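Local coordinates for protein TIR domain-containing adapter molecule 1 (PDB 4BSX) that serves as an adaptor in Toll-like receptor signalling, inducing interferon-beta, and has an N-terminal helical domain that resembles IFIT proteins, at residues G19-G22 and Q23-L27; L45-A48 and M49-K53. The protein carries 2 engineered substitutions. One frame throughout, in Å; residues are numbered along the deposited sequence.

Contact 1 of 2, residues G19-G22 and Q23-L27; sequences GAAG and QDKLL
Gly22 meets Leu26 at the start of helix 23-33, in the short turn that joins helix 11-19 to helix 23-33. A type I beta turn runs from Gly19 to Gly22. Gly22 then leaves helical geometry with a positive phi of 98° and takes the N-cap position of the next helix.

The carbonyl of Gly22 starts the helical bonding. Leu26 N donates to Gly22 O at 3.1 Å, and the N-H points at the oxygen within 20° of straight. The Leu26 side chain also lies by this oxygen, with CG 3.4 Å from Gly22 O.

Ala21 packs on Lys25. Its CB lies 3.8 Å from Lys25 CG, while Lys25 CB approaches Ala21 O. The lysine chain bends at chi2, chi3 and chi4, and its end leads away from the turn. Water carries the link back: two waters donate to Ala21 O. One of them accepts from Lys25 N and the other from Lys25 NZ, so one carbonyl is tied by water to both the backbone and the tip of the same lysine. Leu111 touches both Ala21 and Lys25.

A third water spans the turn: it donates to Gly19 O at 3.0 Å and accepts from Gln23 NE2 at 2.8 Å.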
loop_
_atom_site.group_PDB
_atom_site.type_symbol
_atom_site.label_atom_id
_atom_site.label_comp_id
_atom_site.label_asym_id
_atom_site.label_seq_id
_atom_site.Cartn_x
_atom_site.Cartn_y
_atom_site.Cartn_z
ATOM N N GLY A 19 -11.397 -6.211 -2.704
ATOM C CA GLY A 19 -12.514 -6.754 -3.451
ATOM C C GLY A 19 -13.373 -7.642 -2.568
ATOM O O GLY A 19 -14.616 -7.533 -2.580
ATOM N N ALA A 20 -12.731 -8.501 -1.776
ATOM C CA ALA A 20 -13.478 -9.471 -0.964
ATOM C C ALA A 20 -14.153 -8.892 0.291
ATOM O O ALA A 20 -14.834 -9.640 1.014
ATOM C CB ALA A 20 -12.574 -10.622 -0.541
ATOM N N ALA A 21 -13.941 -7.608 0.586
ATOM C CA ALA A 21 -14.407 -7.077 1.885
ATOM C C ALA A 21 -15.904 -6.712 1.882
ATOM O O ALA A 21 -16.512 -6.611 2.940
ATOM C CB ALA A 21 -13.583 -5.887 2.321
ATOM N N GLY A 22 -16.471 -6.550 0.688
ATOM C CA GLY A 22 -17.832 -6.090 0.511
ATOM C C GLY A 22 -17.846 -4.604 0.209
ATOM O O GLY A 22 -16.905 -3.907 0.571
ATOM N N GLN A 23 -18.917 -4.121 -0.409
ATOM C CA GLN A 23 -19.039 -2.722 -0.778
ATOM C C GLN A 23 -19.242 -1.844 0.445
ATOM O O GLN A 23 -18.805 -0.673 0.448
ATOM C CB GLN A 23 -20.197 -2.519 -1.764
ATOM C CG GLN A 23 -20.078 -3.291 -3.142
ATOM C CD GLN A 23 -18.859 -2.877 -3.994
ATOM O OE1 GLN A 23 -18.891 -1.901 -4.739
ATOM N NE2 GLN A 23 -17.788 -3.650 -3.895
ATOM N N ASP A 24 -19.900 -2.383 1.474
ATOM C CA ASP A 24 -20.173 -1.604 2.687
ATOM C C ASP A 24 -18.822 -1.263 3.332
ATOM O O ASP A 24 -18.478 -0.081 3.469
ATOM C CB ASP A 24 -21.074 -2.351 3.704
ATOM C CG ASP A 24 -22.570 -2.319 3.357
ATOM O OD1 ASP A 24 -23.032 -1.490 2.528
ATOM O OD2 ASP A 24 -23.287 -3.169 3.925
ATOM N N LYS A 25 -18.050 -2.296 3.666
ATOM C CA LYS A 25 -16.647 -2.137 4.112
ATOM C C LYS A 25 -15.766 -1.219 3.249
ATOM O O LYS A 25 -15.049 -0.364 3.781
ATOM C CB LYS A 25 -15.955 -3.480 4.278
ATOM C CG LYS A 25 -14.670 -3.371 5.022
ATOM C CD LYS A 25 -14.810 -2.828 6.458
ATOM C CE LYS A 25 -15.761 -3.605 7.349
ATOM N NZ LYS A 25 -15.189 -4.857 7.874
ATOM N N LEU A 26 -15.835 -1.315 1.934
ATOM C CA LEU A 26 -15.095 -0.349 1.130
ATOM C C LEU A 26 -15.550 1.104 1.346
ATOM O O LEU A 26 -14.743 2.009 1.488
ATOM C CB LEU A 26 -15.181 -0.695 -0.345
ATOM C CG LEU A 26 -14.491 -1.995 -0.779
ATOM C CD1 LEU A 26 -14.676 -2.162 -2.280
ATOM C CD2 LEU A 26 -13.023 -2.001 -0.398
ATOM N N LEU A 27 -16.855 1.327 1.344
ATOM C CA LEU A 27 -17.406 2.621 1.717
ATOM C C LEU A 27 -16.881 3.089 3.096
ATOM O O LEU A 27 -16.426 4.216 3.226
ATOM C CB LEU A 27 -18.948 2.594 1.683
ATOM C CG LEU A 27 -19.501 2.588 0.239
ATOM C CD1 LEU A 27 -20.947 2.192 0.152
ATOM C CD2 LEU A 27 -19.268 3.963 -0.449
HETATM O O HOH W 1 -17.267 -6.309 -3.186
HETATM O O HOH W 2 -18.960 -5.222 3.417
HETATM O O HOH W 3 -15.870 -6.842 5.592
#

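Contact 2 of 2, residues L45-A48 and M49-K53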
loop_
_atom_site.group_PDB
_atom_site.type_symbol
_atom_site.label_atom_id
_atom_site.label_comp_id
_atom_site.label_asym_id
_atom_site.label_seq_id
_atom_site.Cartn_x
_atom_site.Cartn_y
_atom_site.Cartn_z
ATOM N N LEU A 45 -2.431 6.032 0.005
ATOM C CA LEU A 45 -2.363 5.152 -1.152
ATOM C C LEU A 45 -3.521 4.147 -1.029
ATOM O O LEU A 45 -4.259 3.928 -1.992
ATOM C CB LEU A 45 -0.986 4.436 -1.219
ATOM C CG LEU A 45 -0.775 3.351 -2.295
ATOM C CD1 LEU A 45 -0.915 3.972 -3.666
ATOM C CD2 LEU A 45 0.590 2.604 -2.187
ATOM N N LEU A 46 -3.716 3.584 0.167
ATOM C CA LEU A 46 -4.841 2.678 0.397
ATOM C C LEU A 46 -6.208 3.350 0.164
ATOM O O LEU A 46 -7.166 2.704 -0.283
ATOM C CB LEU A 46 -4.795 2.081 1.794
ATOM C CG LEU A 46 -5.772 0.905 2.035
ATOM C CD1 LEU A 46 -5.538 -0.260 1.092
ATOM C CD2 LEU A 46 -5.677 0.402 3.463
ATOM N N HIS A 47 -6.306 4.630 0.448
ATOM C CA HIS A 47 -7.551 5.362 0.175
ATOM C C HIS A 47 -7.824 5.323 -1.333
ATOM O O HIS A 47 -8.953 5.082 -1.795
ATOM C CB HIS A 47 -7.406 6.802 0.699
ATOM C CG HIS A 47 -8.503 7.725 0.285
ATOM N ND1 HIS A 47 -9.786 7.635 0.788
ATOM C CD2 HIS A 47 -8.500 8.773 -0.573
ATOM C CE1 HIS A 47 -10.540 8.554 0.211
ATOM N NE2 HIS A 47 -9.783 9.265 -0.606
ATOM N N ALA A 48 -6.766 5.524 -2.104
ATOM C CA ALA A 48 -6.888 5.588 -3.574
ATOM C C ALA A 48 -7.253 4.226 -4.171
ATOM O O ALA A 48 -8.062 4.131 -5.109
ATOM C CB ALA A 48 -5.569 6.122 -4.208
HETATM N N MSE A 49 -6.624 3.171 -3.648
HETATM C CA MSE A 49 -6.886 1.780 -4.091
HETATM C C MSE A 49 -8.321 1.396 -3.752
HETATM O O MSE A 49 -9.014 0.716 -4.542
HETATM C CB MSE A 49 -5.903 0.819 -3.435
HETATM C CG MSE A 49 -4.450 0.981 -3.951
HETATM SE SE MSE A 49 -3.111 0.081 -2.795
HETATM C CE MSE A 49 -3.691 -1.750 -2.764
ATOM N N VAL A 50 -8.777 1.841 -2.581
ATOM C CA VAL A 50 -10.192 1.647 -2.160
ATOM C C VAL A 50 -11.136 2.266 -3.163
ATOM O O VAL A 50 -12.056 1.636 -3.598
ATOM C CB VAL A 50 -10.449 2.218 -0.754
ATOM C CG1 VAL A 50 -11.970 2.426 -0.510
ATOM C CG2 VAL A 50 -9.866 1.269 0.256
ATOM N N LEU A 51 -10.865 3.504 -3.559
ATOM C CA LEU A 51 -11.658 4.188 -4.576
ATOM C C LEU A 51 -11.655 3.442 -5.927
ATOM O O LEU A 51 -12.675 3.340 -6.626
ATOM C CB LEU A 51 -11.086 5.591 -4.770
ATOM C CG LEU A 51 -11.280 6.502 -3.583
ATOM C CD1 LEU A 51 -10.464 7.791 -3.735
ATOM C CD2 LEU A 51 -12.751 6.808 -3.448
ATOM N N LEU A 52 -10.488 2.941 -6.311
ATOM C CA LEU A 52 -10.359 2.171 -7.543
ATOM C C LEU A 52 -11.192 0.901 -7.494
ATOM O O LEU A 52 -11.840 0.555 -8.481
ATOM C CB LEU A 52 -8.890 1.798 -7.790
ATOM C CG LEU A 52 -7.945 2.926 -8.197
ATOM C CD1 LEU A 52 -6.538 2.403 -8.318
ATOM C CD2 LEU A 52 -8.437 3.546 -9.494
ATOM N N LYS A 53 -11.156 0.193 -6.363
ATOM C CA LYS A 53 -11.969 -1.019 -6.191
ATOM C C LYS A 53 -13.496 -0.735 -6.087
ATOM O O LYS A 53 -14.334 -1.617 -6.280
ATOM C CB LYS A 53 -11.480 -1.798 -4.957
ATOM C CG LYS A 53 -11.847 -3.306 -5.018
ATOM C CD LYS A 53 -10.974 -4.044 -6.117
ATOM C CE LYS A 53 -11.499 -5.459 -6.441
ATOM N NZ LYS A 53 -11.008 -6.013 -7.746
#
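Leu45 and Met49, the latter present as selenomethionine, touch one turn apart on helix 43-53. This is regular alpha-helical i to i+4 packing in the buried part of an all-helical domain.

The Met49 side chain can be followed outward. CB lies close to Ala48 C and Leu45 O. CG is anti to the carbonyl carbon of Met49 (chi1 -69°), which lays it beside the preceding turn, 3.5 Å from Leu45 O. SE reaches Leu45 CG at 4.0 Å, an apolar contact in which the two side chains meet at a slant. The chain bends at chi3 (57°), and its terminal CE leads away from 45-48.

His47 and Leu51 form the second side-chain pair. Leu51 CD1 lies over one face of the imidazole, 3.5 Å from His47 NE2. Leu51 CG stands above the same face, offset toward the rim. On another side of the helix, Val50 CG2 lies 3.1 Å from Leu46 O and makes a looser contact with Leu46 CG.

Four successive backbone bonds hold these turns. Met49 N donates to Leu45 O at 3.0 Å. Val50 N donates to Leu46 O at 2.9 Å. Leu51 N donates to His47 O and Leu52 N to Ala48 O, each at 3.0 Å.

Three neighbouring helices pack against helix 43-53. Met49 packs on Leu11, Ala14 and Phe15 of helix 11-19. Val50 meets Leu29 and Lys30 of helix 23-33, while Ala48 touches Leu64 and Leu51 touches Ala60 of helix 57-65.

From the N terminus, the chain leaves helix 11-19, and contact 1 closes the short corner that turns it into helix 23-33. The next helix in the chain, 43-53, holds contact 2, which closes no loop but spans successive turns. The two are in series and neither nests in the other. Their centres are about 11 Å apart, contact 1 at the surface and contact 2 buried. They also touch directly. Gly19 CA packs on Lys53 CE at 3.4 Å, and Leu26 O meets Val50 CG1. Leu26 CD1 lies near Lys53 O. The corner between helices 11-19 and 23-33 is thus joined to helix 43-53.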